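Putative lipoprotein (Bacteroides ovatus, PDB 3OQQ) is of unknown function but binds calcium ions and is probably an extracellular lipoprotein rich in antiparallel beta strands. Local coordinates at residues A[404-409]-A[425-430]; A[145-150]-A[399-404]. One frame throughout, in Å; residues are numbered along the deposited sequence.

Contact 1. Residues A[404-409]-A[425-430]. With CA (calcium ion), chain D.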
ATOM      1  N   ALA A 404     -20.469  -9.885  -2.121  1.00 21.88           N
ATOM      2  CA  ALA A 404     -20.113  -8.843  -1.151  1.00 20.27           C
ATOM      3  C   ALA A 404     -20.131  -7.470  -1.837  1.00 23.79           C
ATOM      4  O   ALA A 404     -20.508  -6.477  -1.207  1.00 22.97           O
ATOM      5  CB  ALA A 404     -18.726  -9.115  -0.572  1.00 20.25           C
ATOM      6  N   TYR A 405     -19.709  -7.426  -3.141  1.00 20.21           N
ATOM      7  CA  TYR A 405     -19.655  -6.211  -3.955  1.00 19.80           C
ATOM      8  C   TYR A 405     -20.491  -6.405  -5.245  1.00 23.58           C
ATOM      9  O   TYR A 405     -19.932  -6.835  -6.261  1.00 23.47           O
ATOM     10  CB  TYR A 405     -18.168  -5.818  -4.251  1.00 19.45           C
ATOM     11  CG  TYR A 405     -17.489  -5.324  -2.995  1.00 17.82           C
ATOM     12  CD1 TYR A 405     -17.608  -3.994  -2.594  1.00 18.51           C
ATOM     13  CD2 TYR A 405     -16.848  -6.213  -2.132  1.00 17.82           C
ATOM     14  CE1 TYR A 405     -17.075  -3.554  -1.382  1.00 16.48           C
ATOM     15  CE2 TYR A 405     -16.338  -5.791  -0.906  1.00 18.56           C
ATOM     16  CZ  TYR A 405     -16.456  -4.458  -0.536  1.00 24.12           C
ATOM     17  OH  TYR A 405     -15.995  -4.039   0.683  1.00 20.68           O
ATOM     18  N   PRO A 406     -21.822  -6.065  -5.237  1.00 20.59           N
ATOM     19  CA  PRO A 406     -22.664  -6.322  -6.433  1.00 21.11           C
ATOM     20  C   PRO A 406     -22.311  -5.527  -7.696  1.00 24.50           C
ATOM     21  O   PRO A 406     -22.782  -5.887  -8.768  1.00 24.46           O
ATOM     22  CB  PRO A 406     -24.086  -5.962  -5.961  1.00 23.23           C
ATOM     23  CG  PRO A 406     -24.028  -6.042  -4.463  1.00 26.98           C
ATOM     24  CD  PRO A 406     -22.642  -5.591  -4.099  1.00 21.72           C
ATOM     25  N   ASP A 407     -21.543  -4.435  -7.586  1.00 21.70           N
ATOM     26  CA  ASP A 407     -21.143  -3.666  -8.772  1.00 21.33           C
ATOM     27  C   ASP A 407     -19.734  -4.040  -9.281  1.00 24.73           C
ATOM     28  O   ASP A 407     -19.274  -3.462 -10.275  1.00 23.47           O
ATOM     29  CB  ASP A 407     -21.218  -2.179  -8.474  1.00 22.74           C
ATOM     30  CG  ASP A 407     -22.647  -1.724  -8.266  1.00 27.93           C
ATOM     31  OD1 ASP A 407     -23.561  -2.367  -8.824  1.00 25.93           O
ATOM     32  OD2 ASP A 407     -22.845  -0.729  -7.561  1.00 34.17           O
ATOM     33  N   PHE A 408     -19.050  -4.996  -8.602  1.00 22.40           N
ATOM     34  CA  PHE A 408     -17.689  -5.425  -8.967  1.00 21.03           C
ATOM     35  C   PHE A 408     -17.608  -5.928 -10.416  1.00 24.71           C
ATOM     36  O   PHE A 408     -16.774  -5.418 -11.165  1.00 23.44           O
ATOM     37  CB  PHE A 408     -17.152  -6.510  -8.010  1.00 21.59           C
ATOM     38  CG  PHE A 408     -15.725  -6.972  -8.265  1.00 22.80           C
ATOM     39  CD1 PHE A 408     -14.648  -6.108  -8.080  1.00 22.46           C
ATOM     40  CD2 PHE A 408     -15.459  -8.275  -8.672  1.00 23.56           C
ATOM     41  CE1 PHE A 408     -13.337  -6.538  -8.301  1.00 21.60           C
ATOM     42  CE2 PHE A 408     -14.146  -8.707  -8.867  1.00 24.19           C
ATOM     43  CZ  PHE A 408     -13.093  -7.842  -8.668  1.00 21.10           C
ATOM     44  N   THR A 409     -18.446  -6.920 -10.807  1.00 22.29           N
ATOM     45  CA  THR A 409     -18.344  -7.491 -12.175  1.00 24.43           C
ATOM     46  C   THR A 409     -18.660  -6.442 -13.236  1.00 27.40           C
ATOM     47  O   THR A 409     -18.056  -6.486 -14.310  1.00 28.38           O
ATOM     48  CB  THR A 409     -19.175  -8.762 -12.376  1.00 32.41           C
ATOM     49  OG1 THR A 409     -20.548  -8.409 -12.332  1.00 33.46           O
ATOM     50  CG2 THR A 409     -18.860  -9.838 -11.324  1.00 34.86           C
ATOM     51  N   ASN A 425     -20.090   0.257  -2.686  1.00 23.39           N
ATOM     52  CA  ASN A 425     -21.368  -0.457  -2.591  1.00 23.18           C
ATOM     53  C   ASN A 425     -21.153  -1.869  -2.041  1.00 26.27           C
ATOM     54  O   ASN A 425     -21.147  -2.837  -2.791  1.00 25.52           O
ATOM     55  CB  ASN A 425     -22.115  -0.475  -3.954  1.00 21.30           C
ATOM     56  CG  ASN A 425     -23.471  -1.175  -3.920  1.00 36.27           C
ATOM     57  OD1 ASN A 425     -24.137  -1.281  -2.882  1.00 39.43           O
ATOM     58  ND2 ASN A 425     -23.919  -1.664  -5.053  1.00 26.16           N
ATOM     59  N   PHE A 426     -20.945  -1.976  -0.724  1.00 23.22           N
ATOM     60  CA  PHE A 426     -20.734  -3.279  -0.095  1.00 22.87           C
ATOM     61  C   PHE A 426     -22.018  -3.740   0.557  1.00 26.07           C
ATOM     62  O   PHE A 426     -22.832  -2.916   0.934  1.00 24.83           O
ATOM     63  CB  PHE A 426     -19.592  -3.200   0.950  1.00 24.15           C
ATOM     64  CG  PHE A 426     -19.863  -2.245   2.098  1.00 24.64           C
ATOM     65  CD1 PHE A 426     -19.531  -0.899   1.997  1.00 25.76           C
ATOM     66  CD2 PHE A 426     -20.459  -2.692   3.270  1.00 26.53           C
ATOM     67  CE1 PHE A 426     -19.791  -0.021   3.045  1.00 26.95           C
ATOM     68  CE2 PHE A 426     -20.738  -1.807   4.312  1.00 28.93           C
ATOM     69  CZ  PHE A 426     -20.393  -0.479   4.195  1.00 26.08           C
ATOM     70  N   VAL A 427     -22.192  -5.047   0.726  1.00 23.09           N
ATOM     71  CA  VAL A 427     -23.348  -5.609   1.430  1.00 21.22           C
ATOM     72  C   VAL A 427     -22.856  -5.896   2.847  1.00 23.72           C
ATOM     73  O   VAL A 427     -21.912  -6.682   3.026  1.00 21.03           O
ATOM     74  CB  VAL A 427     -23.892  -6.865   0.721  1.00 24.94           C
ATOM     75  CG1 VAL A 427     -25.028  -7.499   1.511  1.00 24.94           C
ATOM     76  CG2 VAL A 427     -24.334  -6.532  -0.703  1.00 25.26           C
ATOM     77  N   ASP A 428     -23.476  -5.235   3.844  1.00 19.28           N
ATOM     78  CA  ASP A 428     -23.104  -5.360   5.244  1.00 17.90           C
ATOM     79  C   ASP A 428     -23.001  -6.833   5.685  1.00 22.78           C
ATOM     80  O   ASP A 428     -21.976  -7.212   6.241  1.00 20.81           O
ATOM     81  CB  ASP A 428     -24.119  -4.607   6.137  1.00 19.23           C
ATOM     82  CG  ASP A 428     -23.833  -4.732   7.623  1.00 21.27           C
ATOM     83  OD1 ASP A 428     -22.688  -5.047   7.978  1.00 19.01           O
ATOM     84  OD2 ASP A 428     -24.751  -4.508   8.418  1.00 22.72           O
ATOM     85  N   GLU A 429     -24.063  -7.642   5.478  1.00 20.63           N
ATOM     86  CA  GLU A 429     -24.099  -9.037   5.947  1.00 21.60           C
ATOM     87  C   GLU A 429     -23.038  -9.948   5.265  1.00 23.39           C
ATOM     88  O   GLU A 429     -22.830 -11.073   5.732  1.00 23.71           O
ATOM     89  CB  GLU A 429     -25.531  -9.627   5.804  1.00 23.44           C
ATOM     90  CG  GLU A 429     -25.929 -10.164   4.442  1.00 36.58           C
ATOM     91  CD  GLU A 429     -26.247 -11.654   4.353  1.00 65.74           C
ATOM     92  OE1 GLU A 429     -25.750 -12.454   5.185  1.00 40.87           O
ATOM     93  OE2 GLU A 429     -26.954 -12.027   3.390  1.00 64.86           O
ATOM     94  N   LYS A 430     -22.374  -9.467   4.181  1.00 17.45           N
ATOM     95  CA  LYS A 430     -21.382 -10.248   3.440  1.00 17.12           C
ATOM     96  C   LYS A 430     -19.962  -9.759   3.670  1.00 22.14           C
ATOM     97  O   LYS A 430     -19.021 -10.355   3.139  1.00 20.29           O
ATOM     98  CB  LYS A 430     -21.722 -10.232   1.944  1.00 18.72           C
ATOM     99  CG  LYS A 430     -23.048 -10.941   1.711  1.00 20.25           C
ATOM    100  CD  LYS A 430     -23.339 -11.347   0.319  1.00 32.61           C
ATOM    101  CE  LYS A 430     -24.766 -11.877   0.218  1.00 39.01           C
ATOM    102  NZ  LYS A 430     -24.911 -13.231   0.826  1.00 38.05           N
TER
HETATM  103 CA    CA D 459     -23.401  -5.355  10.265  1.00 18.62          CA
HETATM  104  O   HOH W   1     -20.231  -3.267  -5.427  1.00 17.30           O
HETATM  105  O   HOH W   2     -23.274  -3.225  11.003  1.00 19.64           O

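Contact 2. Residues A[145-150]-A[399-404]. With CA (calcium ion), chain B; CA (calcium ion), chain C.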
ATOM      1  N   GLU A 145     -14.653 -16.359  -5.935  1.00 21.78           N
ATOM      2  CA  GLU A 145     -13.694 -16.577  -4.839  1.00 21.01           C
ATOM      3  C   GLU A 145     -13.991 -15.526  -3.783  1.00 23.32           C
ATOM      4  O   GLU A 145     -14.618 -14.519  -4.125  1.00 22.72           O
ATOM      5  CB  GLU A 145     -12.220 -16.465  -5.332  1.00 21.81           C
ATOM      6  CG  GLU A 145     -11.799 -17.464  -6.408  1.00 27.23           C
ATOM      7  CD  GLU A 145     -11.737 -18.941  -6.070  1.00 41.06           C
ATOM      8  OE1 GLU A 145     -12.220 -19.346  -4.989  1.00 28.71           O
ATOM      9  OE2 GLU A 145     -11.237 -19.709  -6.922  1.00 30.88           O
ATOM     10  N   ASP A 146     -13.570 -15.736  -2.515  1.00 20.16           N
ATOM     11  CA  ASP A 146     -13.896 -14.782  -1.456  1.00 19.36           C
ATOM     12  C   ASP A 146     -12.897 -13.592  -1.331  1.00 22.53           C
ATOM     13  O   ASP A 146     -13.248 -12.575  -0.715  1.00 22.69           O
ATOM     14  CB  ASP A 146     -14.110 -15.485  -0.086  1.00 20.71           C
ATOM     15  CG  ASP A 146     -13.005 -16.369   0.492  1.00 22.34           C
ATOM     16  OD1 ASP A 146     -11.896 -16.413  -0.090  1.00 19.36           O
ATOM     17  OD2 ASP A 146     -13.249 -17.010   1.526  1.00 24.21           O
ATOM     18  N   PHE A 147     -11.688 -13.712  -1.908  1.00 18.50           N
ATOM     19  CA  PHE A 147     -10.637 -12.673  -1.897  1.00 18.18           C
ATOM     20  C   PHE A 147     -10.308 -12.169  -0.481  1.00 21.35           C
ATOM     21  O   PHE A 147     -10.034 -10.982  -0.304  1.00 21.16           O
ATOM     22  CB  PHE A 147     -10.973 -11.485  -2.825  1.00 18.37           C
ATOM     23  CG  PHE A 147     -10.581 -11.772  -4.257  1.00 18.79           C
ATOM     24  CD1 PHE A 147     -11.443 -12.474  -5.107  1.00 19.81           C
ATOM     25  CD2 PHE A 147      -9.329 -11.391  -4.742  1.00 18.30           C
ATOM     26  CE1 PHE A 147     -11.062 -12.779  -6.422  1.00 21.25           C
ATOM     27  CE2 PHE A 147      -8.948 -11.692  -6.057  1.00 20.99           C
ATOM     28  CZ  PHE A 147      -9.812 -12.392  -6.884  1.00 19.90           C
ATOM     29  N   ASN A 148     -10.287 -13.065   0.508  1.00 17.94           N
ATOM     30  CA  ASN A 148      -9.934 -12.629   1.868  1.00 17.59           C
ATOM     31  C   ASN A 148      -8.820 -13.508   2.438  1.00 20.84           C
ATOM     32  O   ASN A 148      -8.561 -13.462   3.636  1.00 18.83           O
ATOM     33  CB  ASN A 148     -11.164 -12.636   2.780  1.00 14.92           C
ATOM     34  CG  ASN A 148     -11.657 -14.041   3.006  1.00 28.59           C
ATOM     35  OD1 ASN A 148     -11.009 -14.996   2.586  1.00 16.60           O
ATOM     36  ND2 ASN A 148     -12.769 -14.204   3.694  1.00 13.75           N
ATOM     37  N   ASP A 149      -8.194 -14.346   1.585  1.00 18.59           N
ATOM     38  CA  ASP A 149      -7.152 -15.309   2.000  1.00 17.94           C
ATOM     39  C   ASP A 149      -6.005 -14.626   2.709  1.00 18.71           C
ATOM     40  O   ASP A 149      -5.486 -15.176   3.688  1.00 17.49           O
ATOM     41  CB  ASP A 149      -6.694 -16.151   0.819  1.00 19.86           C
ATOM     42  CG  ASP A 149      -7.894 -16.879   0.207  1.00 25.92           C
ATOM     43  OD1 ASP A 149      -8.995 -16.872   0.843  1.00 23.90           O
ATOM     44  OD2 ASP A 149      -7.753 -17.419  -0.902  1.00 24.56           O
ATOM     45  N   VAL A 150      -5.643 -13.413   2.250  1.00 14.73           N
ATOM     46  CA  VAL A 150      -4.711 -12.504   2.906  1.00 15.75           C
ATOM     47  C   VAL A 150      -5.272 -11.106   2.676  1.00 20.42           C
ATOM     48  O   VAL A 150      -5.526 -10.699   1.537  1.00 20.14           O
ATOM     49  CB  VAL A 150      -3.196 -12.586   2.552  1.00 20.77           C
ATOM     50  CG1 VAL A 150      -2.386 -11.662   3.474  1.00 20.79           C
ATOM     51  CG2 VAL A 150      -2.657 -14.016   2.654  1.00 21.29           C
ATOM     52  N   VAL A 399     -17.779 -16.410   1.106  1.00 22.25           N
ATOM     53  CA  VAL A 399     -18.777 -15.546   0.475  1.00 22.74           C
ATOM     54  C   VAL A 399     -18.163 -15.064  -0.858  1.00 27.64           C
ATOM     55  O   VAL A 399     -17.088 -14.445  -0.828  1.00 26.67           O
ATOM     56  CB  VAL A 399     -19.241 -14.359   1.375  1.00 26.62           C
ATOM     57  CG1 VAL A 399     -20.035 -13.334   0.571  1.00 25.90           C
ATOM     58  CG2 VAL A 399     -20.050 -14.845   2.573  1.00 26.74           C
ATOM     59  N   PRO A 400     -18.807 -15.328  -2.025  1.00 26.10           N
ATOM     60  CA  PRO A 400     -18.240 -14.842  -3.303  1.00 25.60           C
ATOM     61  C   PRO A 400     -18.023 -13.328  -3.287  1.00 26.59           C
ATOM     62  O   PRO A 400     -18.921 -12.599  -2.874  1.00 26.96           O
ATOM     63  CB  PRO A 400     -19.306 -15.240  -4.339  1.00 28.50           C
ATOM     64  CG  PRO A 400     -20.038 -16.384  -3.723  1.00 33.40           C
ATOM     65  CD  PRO A 400     -20.086 -16.040  -2.243  1.00 28.43           C
ATOM     66  N   PHE A 401     -16.837 -12.854  -3.727  1.00 21.35           N
ATOM     67  CA  PHE A 401     -16.505 -11.418  -3.751  1.00 19.17           C
ATOM     68  C   PHE A 401     -17.580 -10.591  -4.477  1.00 24.32           C
ATOM     69  O   PHE A 401     -18.028  -9.590  -3.930  1.00 23.43           O
ATOM     70  CB  PHE A 401     -15.118 -11.160  -4.365  1.00 19.55           C
ATOM     71  CG  PHE A 401     -14.583  -9.793  -3.981  1.00 18.30           C
ATOM     72  CD1 PHE A 401     -14.206  -9.517  -2.668  1.00 18.84           C
ATOM     73  CD2 PHE A 401     -14.518  -8.771  -4.912  1.00 18.54           C
ATOM     74  CE1 PHE A 401     -13.746  -8.241  -2.305  1.00 19.30           C
ATOM     75  CE2 PHE A 401     -14.046  -7.493  -4.553  1.00 20.19           C
ATOM     76  CZ  PHE A 401     -13.654  -7.240  -3.259  1.00 17.60           C
ATOM     77  N   ARG A 402     -18.064 -11.061  -5.654  1.00 22.82           N
ATOM     78  CA  ARG A 402     -19.109 -10.419  -6.468  1.00 22.17           C
ATOM     79  C   ARG A 402     -20.474 -10.294  -5.680  1.00 28.87           C
ATOM     80  O   ARG A 402     -21.305  -9.461  -6.045  1.00 29.40           O
ATOM     81  CB  ARG A 402     -19.303 -11.206  -7.779  1.00 20.70           C
ATOM     82  CG  ARG A 402     -20.146 -12.464  -7.593  1.00 32.90           C
ATOM     83  CD  ARG A 402     -19.989 -13.489  -8.664  1.00 41.99           C
ATOM     84  NE  ARG A 402     -20.616 -13.089  -9.910  1.00 39.97           N
ATOM     85  CZ  ARG A 402     -20.902 -13.925 -10.901  1.00 55.49           C
ATOM     86  NH1 ARG A 402     -20.663 -15.227 -10.775  1.00 42.63           N
ATOM     87  NH2 ARG A 402     -21.442 -13.470 -12.021  1.00 31.89           N
ATOM     88  N   GLU A 403     -20.692 -11.117  -4.626  1.00 24.86           N
ATOM     89  CA  GLU A 403     -21.900 -11.026  -3.774  1.00 24.61           C
ATOM     90  C   GLU A 403     -21.694  -9.986  -2.676  1.00 26.03           C
ATOM     91  O   GLU A 403     -22.628  -9.266  -2.348  1.00 25.05           O
ATOM     92  CB  GLU A 403     -22.288 -12.391  -3.179  1.00 26.13           C
ATOM     93  CG  GLU A 403     -22.838 -13.338  -4.230  1.00 31.53           C
ATOM     94  CD  GLU A 403     -23.415 -14.646  -3.737  1.00 48.48           C
ATOM     95  OE1 GLU A 403     -23.818 -14.722  -2.555  1.00 39.36           O
ATOM     96  OE2 GLU A 403     -23.474 -15.600  -4.545  1.00 56.70           O
ATOM     97  N   ALA A 404     -20.469  -9.885  -2.121  1.00 21.88           N
ATOM     98  CA  ALA A 404     -20.113  -8.843  -1.151  1.00 20.27           C
ATOM     99  C   ALA A 404     -20.131  -7.470  -1.837  1.00 23.79           C
ATOM    100  O   ALA A 404     -20.508  -6.477  -1.207  1.00 22.97           O
ATOM    101  CB  ALA A 404     -18.726  -9.115  -0.572  1.00 20.25           C
TER
HETATM  102 CA    CA B 457     -10.969 -17.367   2.266  1.00 21.67          CA
HETATM  103 CA    CA C 458     -10.206 -17.858  -1.287  1.00 20.66          CA
HETATM  104  O   HOH W   3     -12.229 -18.534  -2.428  1.00 17.06           O
HETATM  105  O   HOH W   4     -10.671 -19.341   0.488  1.00 18.14           O
HETATM  106  O   HOH W   5      -9.146 -19.943  -1.739  1.00 21.04           O

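Contact 1. Residues A[404-409]-A[425-430]
A type I beta turn from Y405 to F408, lying between helix 401-404 and helix 408-413, packs here against the loop 425-427 and the 3-10 turn 428-430 that lead into strand 431-432. The turn rests on the backbone bond from F408 N to Y405 O (3.1 Å), and both ends of the contact are tied by polar bonds. At the helix end, V427 N donates to A404 O over 2.9 Å, with 151° at the hydrogen; F426 CA adds a CA-H...O contact to the same oxygen. At the turn, chi1 sets CG of N425 anti to its own backbone N (-179°), and beyond it ND2 of N425 donates to D407 OD2, also over 2.9 Å. The amide stands above the carboxylate plane, 67° out of it. A water accepts from D407 N and donates to N425 O, so backbone as well as side chains join this pair. An alanine in place of D407 would probably leave the N425 amide without its carboxylate mate and set it free to turn, while the backbone water bridge could remain. Apolar contacts lie around these bonds. Y405 lays CE1 against F426 CB at 3.4 Å, its hydroxyl bonded to R393 O, and W422 meets the tyrosine ring edge-to-face. CG of P406 touches V427 CG2 at 3.8 Å. Past the V427 bond, K430 CB lies 3.8 Å from A404 CA. Beyond the contact, D428 binds a calcium ion through both OD1 and OD2. The whole is a beta turn between two short helices, bridged to a later loop by a backbone bond, an Asp-Asn pair and one water.

Contact 2. Residues A[145-150]-A[399-404]
This is a loop-to-helix contact at the edge of a two-calcium site: residues 145-150, in the connection from strand 122-131 to strand 150-161, meet the start of helix 401-404. The evidence begins with the backbone, where F401 N donates to E145 O over 2.8 Å with 160° at the hydrogen. P400 holds the N-cap position, and its carbonyl oxygen accepts from both E403 N and A404 N within the short helix. Next to this bond, V399 O lies 3.2 Å from D146 CB and also receives a CA-H...O contact from D146 CA. F401 supplies the apolar half. Chi1 sets its CG anti to the backbone N (-161°), on the loop side. CD1 of the ring lies 3.8 Å from F147 CB, while D146 O approaches the ring edge near its plane. The F147 and F401 rings are oblique, their centroids 5.7 Å apart and their planes at 58°. D146 grips one calcium ion with both carboxylate oxygens, and its OD1 also binds the second ion at 2.5 Å, bridging the pair. D149 bridges them too: its OD1 binds both ions, and its OD2 binds the second at 2.5 Å. With two cations sharing these oxygens, both carboxylates would be expected to stay ionised. N148, G186 and E397 complete the first site with a water, and E132 serves the second, with waters. D146 OD2 also accepts from R398 N. A water on the second ion donates to E145 OE1 and accepts from D146 N; the E145 carboxylate has its strongest polar partner at L139. D149 and V150 both face F131 of strand 122-131, a classic beta bulge at the start of strand 150-161, while helix 401-404, following strand 394-395, lies against E145 to F147.

How the contacts relate
Contacts 1 and 2 lie with their centres 10 Å apart on the same side of the chain's centre, and A404 belongs to both. Along the chain they come in series: contact 2 joins a loop before strand 150-161 to helix 401-404, some 250 residues later, and contact 1 then ties the end of that helix to the chain before strand 431-432. They also touch directly, with K430 CD 3.5 Å from E403 O and T409 CG2 3.8 Å from R402 CB. Helix 401-404 thus links the two-calcium site to the C-terminal end of the chain, with another calcium ion bound at D428, within segment 425-430.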